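Local coordinates for protein serpin B3 (Homo sapiens, PDB 4ZK3) that belongs to the serpin family, probably inhibits proteases as a suicide substrate, and makes up Pso p27, which forms large aggregates associated with psoriasis, at residues T9-D14 with I32-A37; Q18-K23 with L257-T262; T90-S95 with N376-I381; K188-E193 with L282-F287. All blocks are in the same frame, centred on the assembly; numbering follows the deposited sequence.

Contact 1 (T9-D14 with I32-A37); sequences TKFMFD and ISITSA
Phe-11 of helix 4-19 meets Ile-34 and Thr-35 of helix 31-42, joining helices A and B in the buried centre of the serpin fold. The side of the phenyl ring from CD2 through CE2 to CZ does the touching. The methyl CG2 of Ile-34 sits at the ring edge, near its plane, 3.8 Å from both CE2 and CZ of Phe-11, and the two side chains cross at about a right angle. Next to it the hydroxyl of Thr-35 approaches obliquely, with OG1 3.3 Å from CD2 of Phe-11, the two side chains running past each other in opposite directions. The ring reaches this far because CG of Phe-11 stands anti to the backbone N (chi1 178°), which throws the phenyl off the helix toward its neighbour. With CA atoms of Phe-11 and Thr-35 8.2 Å apart, the contact between the two segments rests on these three side chains.

A second shell fixes both helices. Thr-347 of strand 340-351, the strand formed by the inserted reactive-centre loop in cleaved serpins, packs on Ile-34 and hydrogen-bonds through its hydroxyl to Ser-33 OG. On the other helix, His-58 NE2 hydrogen-bonds to Asp-14 OD2, and Tyr-29 OH to the carbonyl of Met-12. The polar oxygen beside the phenyl is itself engaged: Thr-35 OG1 lies beside its own backbone N (chi1 -65°), turned back along the helix to hydrogen-bond with the carbonyl O of Pro-31.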
# COMPACT_ATOMS: atom_id res chain seq x y z
N THR A 9 -5.38 -3.60 -8.12
CA THR A 9 -5.15 -4.93 -7.57
C THR A 9 -4.16 -5.76 -8.38
O THR A 9 -3.33 -6.49 -7.82
CB THR A 9 -6.48 -5.68 -7.38
OG1 THR A 9 -7.30 -4.95 -6.45
CG2 THR A 9 -6.24 -7.07 -6.78
N LYS A 10 -4.17 -5.62 -9.70
CA LYS A 10 -3.17 -6.33 -10.53
C LYS A 10 -1.76 -5.83 -10.31
O LYS A 10 -0.80 -6.61 -10.16
CB LYS A 10 -3.53 -6.20 -12.01
CG LYS A 10 -4.85 -6.90 -12.39
CD LYS A 10 -5.22 -6.63 -13.85
CE LYS A 10 -6.50 -7.33 -14.25
NZ LYS A 10 -6.30 -8.81 -14.28
N PHE A 11 -1.62 -4.51 -10.29
CA PHE A 11 -0.35 -3.87 -9.95
C PHE A 11 0.13 -4.31 -8.59
O PHE A 11 1.32 -4.65 -8.43
CB PHE A 11 -0.53 -2.34 -10.03
CG PHE A 11 0.68 -1.57 -9.66
CD1 PHE A 11 1.88 -1.78 -10.28
CD2 PHE A 11 0.60 -0.53 -8.70
CE1 PHE A 11 3.00 -1.03 -9.97
CE2 PHE A 11 1.72 0.20 -8.36
CZ PHE A 11 2.94 -0.04 -8.99
N MET A 12 -0.79 -4.38 -7.63
CA MET A 12 -0.49 -4.92 -6.28
C MET A 12 0.14 -6.34 -6.34
O MET A 12 1.17 -6.58 -5.71
CB MET A 12 -1.76 -4.93 -5.38
CG MET A 12 -1.59 -5.52 -3.95
SD MET A 12 -3.20 -5.74 -3.21
CE MET A 12 -3.52 -7.40 -3.81
N PHE A 13 -0.42 -7.26 -7.12
CA PHE A 13 0.21 -8.58 -7.24
C PHE A 13 1.54 -8.56 -8.01
O PHE A 13 2.47 -9.33 -7.66
CB PHE A 13 -0.75 -9.60 -7.82
CG PHE A 13 -1.77 -10.06 -6.84
CD1 PHE A 13 -1.38 -10.82 -5.76
CD2 PHE A 13 -3.11 -9.67 -6.95
CE1 PHE A 13 -2.32 -11.25 -4.82
CE2 PHE A 13 -4.05 -10.08 -6.02
CZ PHE A 13 -3.66 -10.87 -4.95
N ASP A 14 1.64 -7.68 -9.01
CA ASP A 14 2.87 -7.59 -9.76
C ASP A 14 3.93 -7.12 -8.77
O ASP A 14 5.10 -7.56 -8.84
CB ASP A 14 2.83 -6.64 -10.94
CG ASP A 14 1.79 -7.03 -11.98
OD1 ASP A 14 1.20 -8.13 -11.94
OD2 ASP A 14 1.52 -6.15 -12.81
N ILE A 32 -2.00 1.40 -3.23
CA ILE A 32 -2.73 2.62 -3.65
C ILE A 32 -1.85 3.84 -3.53
O ILE A 32 -1.90 4.77 -4.38
CB ILE A 32 -3.99 2.80 -2.79
CG1 ILE A 32 -5.12 2.00 -3.38
CG2 ILE A 32 -4.47 4.24 -2.84
CD1 ILE A 32 -5.53 2.48 -4.78
N SER A 33 -1.04 3.86 -2.48
CA SER A 33 -0.06 4.97 -2.30
C SER A 33 0.90 5.03 -3.46
O SER A 33 1.22 6.11 -4.02
CB SER A 33 0.66 4.78 -0.97
OG SER A 33 1.76 5.67 -0.88
N ILE A 34 1.32 3.86 -3.90
CA ILE A 34 2.27 3.81 -5.00
C ILE A 34 1.60 4.17 -6.32
O ILE A 34 2.13 4.95 -7.11
CB ILE A 34 2.90 2.45 -5.09
CG1 ILE A 34 3.59 2.15 -3.77
CG2 ILE A 34 3.88 2.45 -6.21
CD1 ILE A 34 4.03 0.73 -3.60
N THR A 35 0.41 3.64 -6.54
CA THR A 35 -0.37 4.04 -7.71
C THR A 35 -0.56 5.53 -7.77
O THR A 35 -0.37 6.16 -8.81
CB THR A 35 -1.71 3.33 -7.73
OG1 THR A 35 -1.49 1.94 -7.90
CG2 THR A 35 -2.52 3.83 -8.90
N SER A 36 -0.93 6.12 -6.65
CA SER A 36 -1.17 7.56 -6.59
C SER A 36 0.09 8.39 -6.94
O SER A 36 0.01 9.35 -7.70
CB SER A 36 -1.76 7.91 -5.22
OG SER A 36 -1.97 9.29 -5.06
N ALA A 37 1.23 8.04 -6.40
CA ALA A 37 2.43 8.74 -6.70
C ALA A 37 2.83 8.61 -8.16
O ALA A 37 3.24 9.59 -8.78
CB ALA A 37 3.58 8.22 -5.80

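Contact 2 (Q18-K23 with L257-T262); sequences QFRKSK and LEEKLT
Arg-20 lays its guanidinium over the side chain of Glu-258, and this flat-on approach is the close part of the contact. CB of Glu-258 stands 3.8 Å above the plane of the Arg-20 guanidinium, over its centre. On that same face OE1 of Glu-258 comes within 3.4 Å of NH2 of Arg-20. The pair is a salt bridge without a hydrogen bond: OE1 sits above the flat group, where the N-H bonds cannot aim at it, so the attraction is purely electrostatic, and the guanidinium and carboxylate planes are turned 41° apart. The arginine chain leaves its backbone stretched, then bends at chi3 (71°), which turns the group broadside to the helix it meets. The other carboxylate oxygen, OE2 of Glu-258, has its strongest partner in Arg-386, so one acid sits between two arginines and probably stays ionised. Phe-16 of helix 4-19 also packs against Glu-258.

The arginine belongs to a type I turn, Phe-19 to Ser-22, near the C-terminal part of the first serpin helix (helix A), and Glu-258 belongs to helix 254-260, the one called G in the family; a remote part of the chain is thus tied to the N-terminal helix. Within the turn, Phe-19 is buried, stacked on Tyr-293 and edge-to-face with Tyr-29.

Toward solvent the contact slackens. Glu-259 reaches only the edge of the guanidinium, its CG 4.4 Å from NH1 of Arg-20, and its OE2 stays 5.2 Å from NH2 of Arg-20, held instead by a weak bond to Gln-255. Lys-21, on the exposed side of the turn, leans back to Gln-18 OE1 through a weak bond of 3.4 Å from its NZ.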
# COMPACT_ATOMS: atom_id res chain seq x y z
N GLN A 18 7.71 -9.37 -7.03
CA GLN A 18 9.04 -8.81 -6.87
C GLN A 18 9.51 -8.79 -5.42
O GLN A 18 10.66 -9.19 -5.13
CB GLN A 18 9.13 -7.40 -7.48
CG GLN A 18 8.80 -7.42 -8.98
CD GLN A 18 9.78 -8.32 -9.74
OE1 GLN A 18 11.01 -8.25 -9.55
NE2 GLN A 18 9.23 -9.25 -10.50
N PHE A 19 8.61 -8.39 -4.52
CA PHE A 19 8.92 -8.26 -3.12
C PHE A 19 9.28 -9.62 -2.50
O PHE A 19 10.11 -9.68 -1.59
CB PHE A 19 7.75 -7.66 -2.33
CG PHE A 19 7.47 -6.23 -2.66
CD1 PHE A 19 8.40 -5.43 -3.25
CD2 PHE A 19 6.24 -5.68 -2.33
CE1 PHE A 19 8.11 -4.13 -3.56
CE2 PHE A 19 5.95 -4.38 -2.62
CZ PHE A 19 6.89 -3.59 -3.24
N ARG A 20 8.70 -10.67 -3.02
CA ARG A 20 9.04 -12.02 -2.58
C ARG A 20 10.53 -12.36 -2.65
O ARG A 20 10.99 -13.27 -1.93
CB ARG A 20 8.34 -13.04 -3.43
CG ARG A 20 6.85 -13.05 -3.19
CD ARG A 20 6.19 -14.13 -3.97
NE ARG A 20 6.56 -15.41 -3.38
CZ ARG A 20 6.31 -16.58 -3.92
NH1 ARG A 20 5.65 -16.65 -5.05
NH2 ARG A 20 6.69 -17.69 -3.30
N LYS A 21 11.27 -11.66 -3.50
CA LYS A 21 12.70 -11.93 -3.71
C LYS A 21 13.64 -11.41 -2.69
O LYS A 21 14.76 -11.85 -2.68
CB LYS A 21 13.12 -11.40 -5.04
CG LYS A 21 12.32 -12.09 -6.12
CD LYS A 21 12.57 -11.52 -7.47
CE LYS A 21 11.86 -12.39 -8.47
NZ LYS A 21 11.70 -11.62 -9.71
N SER A 22 13.24 -10.48 -1.84
CA SER A 22 14.15 -9.98 -0.79
C SER A 22 14.10 -10.95 0.38
O SER A 22 13.16 -11.77 0.47
CB SER A 22 13.73 -8.61 -0.26
OG SER A 22 12.75 -8.80 0.75
N LYS A 23 15.08 -10.80 1.28
CA LYS A 23 15.28 -11.70 2.44
C LYS A 23 14.28 -11.49 3.59
O LYS A 23 13.94 -12.44 4.33
CB LYS A 23 16.72 -11.57 2.98
CG LYS A 23 17.01 -10.26 3.71
CD LYS A 23 18.35 -9.67 3.32
CE LYS A 23 18.32 -9.11 1.90
NZ LYS A 23 19.69 -8.88 1.37
N LEU A 257 -0.05 -21.06 -2.04
CA LEU A 257 -1.07 -20.02 -2.04
C LEU A 257 -0.54 -18.79 -2.75
O LEU A 257 -1.24 -18.19 -3.56
CB LEU A 257 -1.48 -19.68 -0.62
CG LEU A 257 -2.62 -18.69 -0.38
CD1 LEU A 257 -3.91 -19.19 -1.02
CD2 LEU A 257 -2.81 -18.48 1.13
N GLU A 258 0.72 -18.45 -2.49
CA GLU A 258 1.31 -17.29 -3.16
C GLU A 258 1.40 -17.45 -4.68
O GLU A 258 1.28 -16.48 -5.41
CB GLU A 258 2.67 -16.92 -2.57
CG GLU A 258 2.62 -16.43 -1.12
CD GLU A 258 4.00 -16.31 -0.50
OE1 GLU A 258 4.77 -17.30 -0.55
OE2 GLU A 258 4.33 -15.25 0.04
N GLU A 259 1.61 -18.68 -5.15
CA GLU A 259 1.71 -18.95 -6.59
C GLU A 259 0.35 -18.84 -7.26
O GLU A 259 0.22 -18.32 -8.36
CB GLU A 259 2.32 -20.34 -6.83
CG GLU A 259 3.82 -20.41 -6.50
CD GLU A 259 4.33 -21.85 -6.30
OE1 GLU A 259 3.53 -22.83 -6.40
OE2 GLU A 259 5.54 -22.01 -6.03
N LYS A 260 -0.67 -19.31 -6.59
CA LYS A 260 -1.99 -19.37 -7.16
C LYS A 260 -2.86 -18.10 -7.01
O LYS A 260 -3.86 -17.93 -7.71
CB LYS A 260 -2.73 -20.55 -6.52
CG LYS A 260 -1.86 -21.79 -6.34
CD LYS A 260 -2.42 -22.99 -7.08
CE LYS A 260 -2.20 -22.86 -8.58
NZ LYS A 260 -2.75 -24.04 -9.29
N LEU A 261 -2.52 -17.22 -6.08
CA LEU A 261 -3.36 -16.06 -5.78
C LEU A 261 -3.02 -14.98 -6.78
O LEU A 261 -1.99 -14.30 -6.64
CB LEU A 261 -3.10 -15.58 -4.36
CG LEU A 261 -4.23 -15.10 -3.47
CD1 LEU A 261 -3.68 -13.97 -2.59
CD2 LEU A 261 -5.51 -14.67 -4.17
N THR A 262 -3.85 -14.87 -7.80
CA THR A 262 -3.85 -13.77 -8.78
C THR A 262 -4.97 -12.78 -8.43
O THR A 262 -5.81 -13.07 -7.56
CB THR A 262 -4.24 -14.35 -10.16
OG1 THR A 262 -5.58 -14.86 -10.04
CG2 THR A 262 -3.30 -15.45 -10.57

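Contact 3 (T90-S95 with N376-I381); sequences TEFNKS and NKTNSI
The CA atoms of Glu-91, in the last turn of helix 81-91, and Thr-378, in the turn between strands 369-375 and 380-387, come to 8.0 Å of each other, while the chain leaves helical geometry at Phe-92 and Asn-379 (phi 55°, psi 37°) forms a G1 beta bulge with Ser-380 opposite Gln-375. Phe-92 brings the far end of its ring to the turn. Its CE1 is 3.7 Å from OG1 of Thr-378, and its CZ is 3.6 Å from OG of Ser-380. Both hydroxyl oxygens lie at the ring edge, near its plane, where the weakly positive C-H rim faces them; CB of Ser-380 closes in obliquely, also on CZ. The two oxygens appear to be linked by a hydrogen bond, although the modelled place of Thr-378 OG1 is less sure.

In serpin terms this is where the end of helix D meets the tight hairpin joining the last two strands of sheet B, with Leu-88 one turn back in the helix packing on both Thr-378 and Ser-380. Phe-92 also rests on Ile-103 and Gln-375, so its ring is buried between strand 99-110 and the hairpin.

Farther out, the contact is aliphatic. Thr-378 holds its hydroxyl between the backbone N and the carbonyl carbon (chi1 64°), turned to the phenyl, while its methyl CG2 lies 4.0 Å from CG of Glu-91, alongside a glutamate chain folded at chi2. At the exposed rim Lys-94 NZ and Lys-377 NZ, 5.8 Å apart, share Asp-240: each forms a salt bridge to a different carboxylate oxygen.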
# COMPACT_ATOMS: atom_id res chain seq x y z
N THR A 90 -11.30 10.93 -3.19
CA THR A 90 -12.39 11.54 -2.42
C THR A 90 -12.93 10.55 -1.37
O THR A 90 -13.15 10.92 -0.22
CB THR A 90 -13.60 11.93 -3.31
OG1 THR A 90 -13.13 12.49 -4.53
CG2 THR A 90 -14.49 12.97 -2.63
N GLU A 91 -13.15 9.31 -1.80
CA GLU A 91 -13.71 8.25 -0.93
C GLU A 91 -12.78 7.85 0.19
O GLU A 91 -13.17 7.47 1.27
CB GLU A 91 -13.98 7.03 -1.77
CG GLU A 91 -14.93 7.26 -2.93
CD GLU A 91 -16.36 7.04 -2.54
OE1 GLU A 91 -17.10 6.49 -3.38
OE2 GLU A 91 -16.72 7.38 -1.38
N PHE A 92 -11.50 7.99 -0.07
CA PHE A 92 -10.49 7.61 0.87
C PHE A 92 -10.20 8.72 1.87
O PHE A 92 -9.10 8.70 2.48
CB PHE A 92 -9.20 7.26 0.10
CG PHE A 92 -9.31 6.10 -0.84
CD1 PHE A 92 -10.38 5.24 -0.82
CD2 PHE A 92 -8.30 5.88 -1.74
CE1 PHE A 92 -10.45 4.16 -1.69
CE2 PHE A 92 -8.35 4.81 -2.64
CZ PHE A 92 -9.42 3.93 -2.60
N ASN A 93 -11.04 9.75 1.98
CA ASN A 93 -10.79 10.78 3.02
C ASN A 93 -12.10 10.83 3.76
O ASN A 93 -13.05 11.47 3.28
CB ASN A 93 -10.45 12.18 2.49
CG ASN A 93 -9.03 12.32 2.03
OD1 ASN A 93 -8.76 12.34 0.82
ND2 ASN A 93 -8.12 12.40 2.95
N LYS A 94 -12.19 10.06 4.84
CA LYS A 94 -13.40 9.99 5.65
C LYS A 94 -13.04 9.54 7.06
O LYS A 94 -12.18 8.65 7.25
CB LYS A 94 -14.39 9.03 5.01
CG LYS A 94 -15.72 8.98 5.76
CD LYS A 94 -16.73 8.07 5.09
CE LYS A 94 -18.10 8.28 5.71
NZ LYS A 94 -18.86 6.99 5.65
N SER A 95 -13.65 10.20 8.03
CA SER A 95 -13.51 9.89 9.44
C SER A 95 -14.88 9.78 10.05
O SER A 95 -15.77 10.54 9.71
CB SER A 95 -12.73 11.00 10.18
OG SER A 95 -11.32 10.81 10.05
N ASN A 376 -14.59 -1.21 1.47
CA ASN A 376 -15.59 -2.16 0.91
C ASN A 376 -16.47 -1.62 -0.27
O ASN A 376 -16.68 -2.32 -1.24
CB ASN A 376 -16.47 -2.71 2.04
CG ASN A 376 -15.70 -3.59 3.02
OD1 ASN A 376 -14.83 -4.36 2.65
ND2 ASN A 376 -16.08 -3.52 4.23
N LYS A 377 -16.90 -0.38 -0.20
CA LYS A 377 -17.77 0.21 -1.24
C LYS A 377 -17.07 0.34 -2.57
O LYS A 377 -17.66 0.09 -3.61
CB LYS A 377 -18.28 1.58 -0.78
CG LYS A 377 -19.57 1.43 0.02
CD LYS A 377 -19.66 2.17 1.36
CE LYS A 377 -20.05 1.19 2.48
NZ LYS A 377 -20.70 1.91 3.59
N THR A 378 -15.80 0.76 -2.55
CA THR A 378 -15.01 0.89 -3.76
C THR A 378 -14.30 -0.34 -4.12
O THR A 378 -13.66 -0.39 -5.16
CB THR A 378 -13.97 1.98 -3.62
OG1 THR A 378 -13.01 1.62 -2.60
CG2 THR A 378 -14.65 3.28 -3.24
N ASN A 379 -14.33 -1.33 -3.23
CA ASN A 379 -13.54 -2.54 -3.43
C ASN A 379 -11.98 -2.38 -3.66
O ASN A 379 -11.33 -3.08 -4.49
CB ASN A 379 -14.18 -3.32 -4.56
CG ASN A 379 -13.98 -4.81 -4.40
OD1 ASN A 379 -14.18 -5.39 -3.33
ND2 ASN A 379 -13.58 -5.44 -5.47
N SER A 380 -11.40 -1.44 -2.96
CA SER A 380 -10.02 -1.07 -3.16
C SER A 380 -9.14 -1.64 -2.06
O SER A 380 -9.47 -1.52 -0.87
CB SER A 380 -9.89 0.44 -3.14
OG SER A 380 -10.66 0.93 -4.21
N ILE A 381 -8.02 -2.23 -2.44
CA ILE A 381 -7.08 -2.77 -1.44
C ILE A 381 -6.09 -1.68 -1.15
O ILE A 381 -5.28 -1.29 -2.03
CB ILE A 381 -6.48 -4.08 -1.92
CG1 ILE A 381 -7.64 -5.10 -2.18
CG2 ILE A 381 -5.54 -4.62 -0.83
CD1 ILE A 381 -7.11 -6.45 -2.67

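Contact 4 (K188-E193 with L282-F287); sequences KKFNKE and LHLPRF
The breach of the serpin fold, where the top of sheet A meets sheet C and the reactive-centre loop enters, probably contains this contact, in which Phe-190 rests on Leu-282 and Leu-284. Phe-190 lies in the loop after strand 174-185, and the leucines lie in strand 276-294, alternate residues turned to the same side while His-283 between them turns away. A single ring atom makes the contact. CZ of Phe-190 is 3.8 Å from the methyl CD2 of Leu-282 and 4.0 Å from CB of Leu-284, with CD2 of Leu-284 equally near. The phenyl crosses both leucine side chains at about a right angle and meets them obliquely. CG of each leucine is anti to its backbone nitrogen (chi1 169° in Leu-282), so the two branched ends run roughly alike past the tip of the ring.

Trp-186, just past strand 174-185, makes an edge-to-face contact with Phe-190, and Met-213 and Gln-215 of the strand neighbouring the leucines also touch it. Glu-338, in the hinge leading into strand 340-351, is joined to the backbone of Phe-190 by a hydrogen bond and to Arg-286 NH1 by a salt bridge. Lys-192 also touches Glu-338; the acid's negative charge probably helps offset the nearness of Lys-192 NZ to Arg-286 NH1, 4.9 Å apart.

Beyond the phenylalanine the loop tightens into an Asx turn: OD1 of Asn-191 takes the backbone N-H of Glu-193 at 2.6 Å, with an N-H...O angle of 154° and the donor tilted 29° from the amide carbonyl plane.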
# COMPACT_ATOMS: atom_id res chain seq x y z
N LYS A 188 -16.08 -6.09 16.23
CA LYS A 188 -16.04 -6.91 17.43
C LYS A 188 -14.64 -6.97 18.01
O LYS A 188 -13.74 -7.71 17.52
CB LYS A 188 -16.49 -8.30 17.11
CG LYS A 188 -17.97 -8.36 16.73
CD LYS A 188 -18.39 -9.67 16.08
CE LYS A 188 -19.68 -9.55 15.24
NZ LYS A 188 -19.90 -10.72 14.32
N LYS A 189 -14.42 -6.16 19.03
CA LYS A 189 -13.12 -6.09 19.67
C LYS A 189 -12.70 -7.40 20.33
O LYS A 189 -13.51 -8.25 20.58
CB LYS A 189 -13.09 -4.97 20.65
CG LYS A 189 -13.17 -3.63 19.97
CD LYS A 189 -12.93 -2.48 20.92
CE LYS A 189 -13.05 -1.16 20.18
NZ LYS A 189 -12.34 -0.13 20.96
N PHE A 190 -11.40 -7.60 20.47
CA PHE A 190 -10.91 -8.73 21.21
C PHE A 190 -10.90 -8.33 22.68
O PHE A 190 -10.69 -7.18 22.96
CB PHE A 190 -9.51 -9.06 20.77
CG PHE A 190 -9.43 -9.66 19.39
CD1 PHE A 190 -9.36 -8.83 18.25
CD2 PHE A 190 -9.44 -11.04 19.22
CE1 PHE A 190 -9.29 -9.38 16.98
CE2 PHE A 190 -9.37 -11.60 17.94
CZ PHE A 190 -9.28 -10.78 16.82
N ASN A 191 -11.08 -9.28 23.62
CA ASN A 191 -10.83 -8.99 25.05
C ASN A 191 -9.39 -9.20 25.46
O ASN A 191 -8.84 -10.30 25.28
CB ASN A 191 -11.72 -9.84 25.93
CG ASN A 191 -11.73 -9.35 27.40
OD1 ASN A 191 -10.68 -8.96 27.95
ND2 ASN A 191 -12.91 -9.37 28.02
N LYS A 192 -8.72 -8.18 26.00
CA LYS A 192 -7.32 -8.36 26.40
C LYS A 192 -7.16 -9.48 27.45
O LYS A 192 -6.11 -10.15 27.52
CB LYS A 192 -6.72 -7.07 26.91
CG LYS A 192 -6.30 -6.08 25.83
CD LYS A 192 -6.67 -4.64 26.23
CE LYS A 192 -5.66 -3.98 27.13
NZ LYS A 192 -4.51 -3.47 26.33
N GLU A 193 -8.23 -9.74 28.21
CA GLU A 193 -8.18 -10.83 29.17
C GLU A 193 -8.02 -12.18 28.50
O GLU A 193 -7.47 -13.09 29.11
CB GLU A 193 -9.40 -10.82 30.10
CG GLU A 193 -9.13 -10.01 31.40
CD GLU A 193 -10.30 -9.12 31.83
OE1 GLU A 193 -11.43 -9.30 31.28
OE2 GLU A 193 -10.09 -8.24 32.71
N LEU A 282 -11.55 -17.58 16.30
CA LEU A 282 -10.51 -16.80 15.63
C LEU A 282 -9.39 -16.56 16.62
O LEU A 282 -9.61 -15.98 17.65
CB LEU A 282 -11.05 -15.45 15.15
CG LEU A 282 -10.05 -14.38 14.66
CD1 LEU A 282 -9.17 -14.94 13.54
CD2 LEU A 282 -10.87 -13.18 14.27
N HIS A 283 -8.19 -17.03 16.30
CA HIS A 283 -6.97 -16.69 17.03
C HIS A 283 -6.14 -15.86 16.06
O HIS A 283 -5.72 -16.34 14.96
CB HIS A 283 -6.21 -17.94 17.49
CG HIS A 283 -6.93 -18.79 18.52
ND1 HIS A 283 -6.34 -19.90 19.09
CD2 HIS A 283 -8.16 -18.70 19.09
CE1 HIS A 283 -7.18 -20.47 19.94
NE2 HIS A 283 -8.30 -19.77 19.95
N LEU A 284 -5.91 -14.60 16.45
CA LEU A 284 -5.13 -13.63 15.65
C LEU A 284 -4.09 -12.98 16.54
O LEU A 284 -4.41 -12.51 17.61
CB LEU A 284 -6.11 -12.55 15.13
CG LEU A 284 -5.56 -11.54 14.10
CD1 LEU A 284 -5.32 -12.20 12.75
CD2 LEU A 284 -6.48 -10.35 13.94
N PRO A 285 -2.83 -12.98 16.13
CA PRO A 285 -1.78 -12.41 16.97
C PRO A 285 -1.79 -10.86 16.98
O PRO A 285 -2.25 -10.21 16.04
CB PRO A 285 -0.51 -12.95 16.37
CG PRO A 285 -0.88 -13.16 14.91
CD PRO A 285 -2.30 -13.56 14.90
N ARG A 286 -1.33 -10.29 18.09
CA ARG A 286 -0.96 -8.88 18.14
C ARG A 286 0.29 -8.88 17.35
O ARG A 286 1.13 -9.77 17.55
CB ARG A 286 -0.60 -8.45 19.56
CG ARG A 286 -1.75 -8.43 20.52
CD ARG A 286 -1.39 -7.96 21.95
NE ARG A 286 -0.50 -6.82 21.97
CZ ARG A 286 -0.83 -5.54 22.17
NH1 ARG A 286 -2.06 -5.15 22.49
NH2 ARG A 286 0.12 -4.64 22.10
N PHE A 287 0.41 -7.98 16.39
CA PHE A 287 1.62 -7.91 15.59
C PHE A 287 1.87 -6.51 15.04
O PHE A 287 0.94 -5.69 14.93
CB PHE A 287 1.64 -8.96 14.45
CG PHE A 287 0.62 -8.74 13.32
CD1 PHE A 287 0.95 -7.98 12.20
CD2 PHE A 287 -0.56 -9.37 13.33
CE1 PHE A 287 0.05 -7.88 11.13
CE2 PHE A 287 -1.47 -9.26 12.32
CZ PHE A 287 -1.18 -8.50 11.20

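Contacts 1, 2 and 3 are coupled around helix 4-19. Contact 1 touches contact 2 where Phe-13 CE1 packs 3.6 Å from the carbonyl O of Leu-261, and contact 3 where Met-12 SD lies 3.5 Å from CG2 of Ile-381 and Ile-32 CG2 lies 3.9 Å from CE2 of Phe-92. Contacts 2 and 3 sit on opposite sides of the chain's centre, their own centres about 26 Å apart. Contact 4 is remote, its centre about 29 Å from that of contact 1, yet strand 340-351 relates the two: its hinge passes contact 4, and Thr-347 reaches helix 31-42 at contact 1, consistent with the inserted, cleaved serpin form.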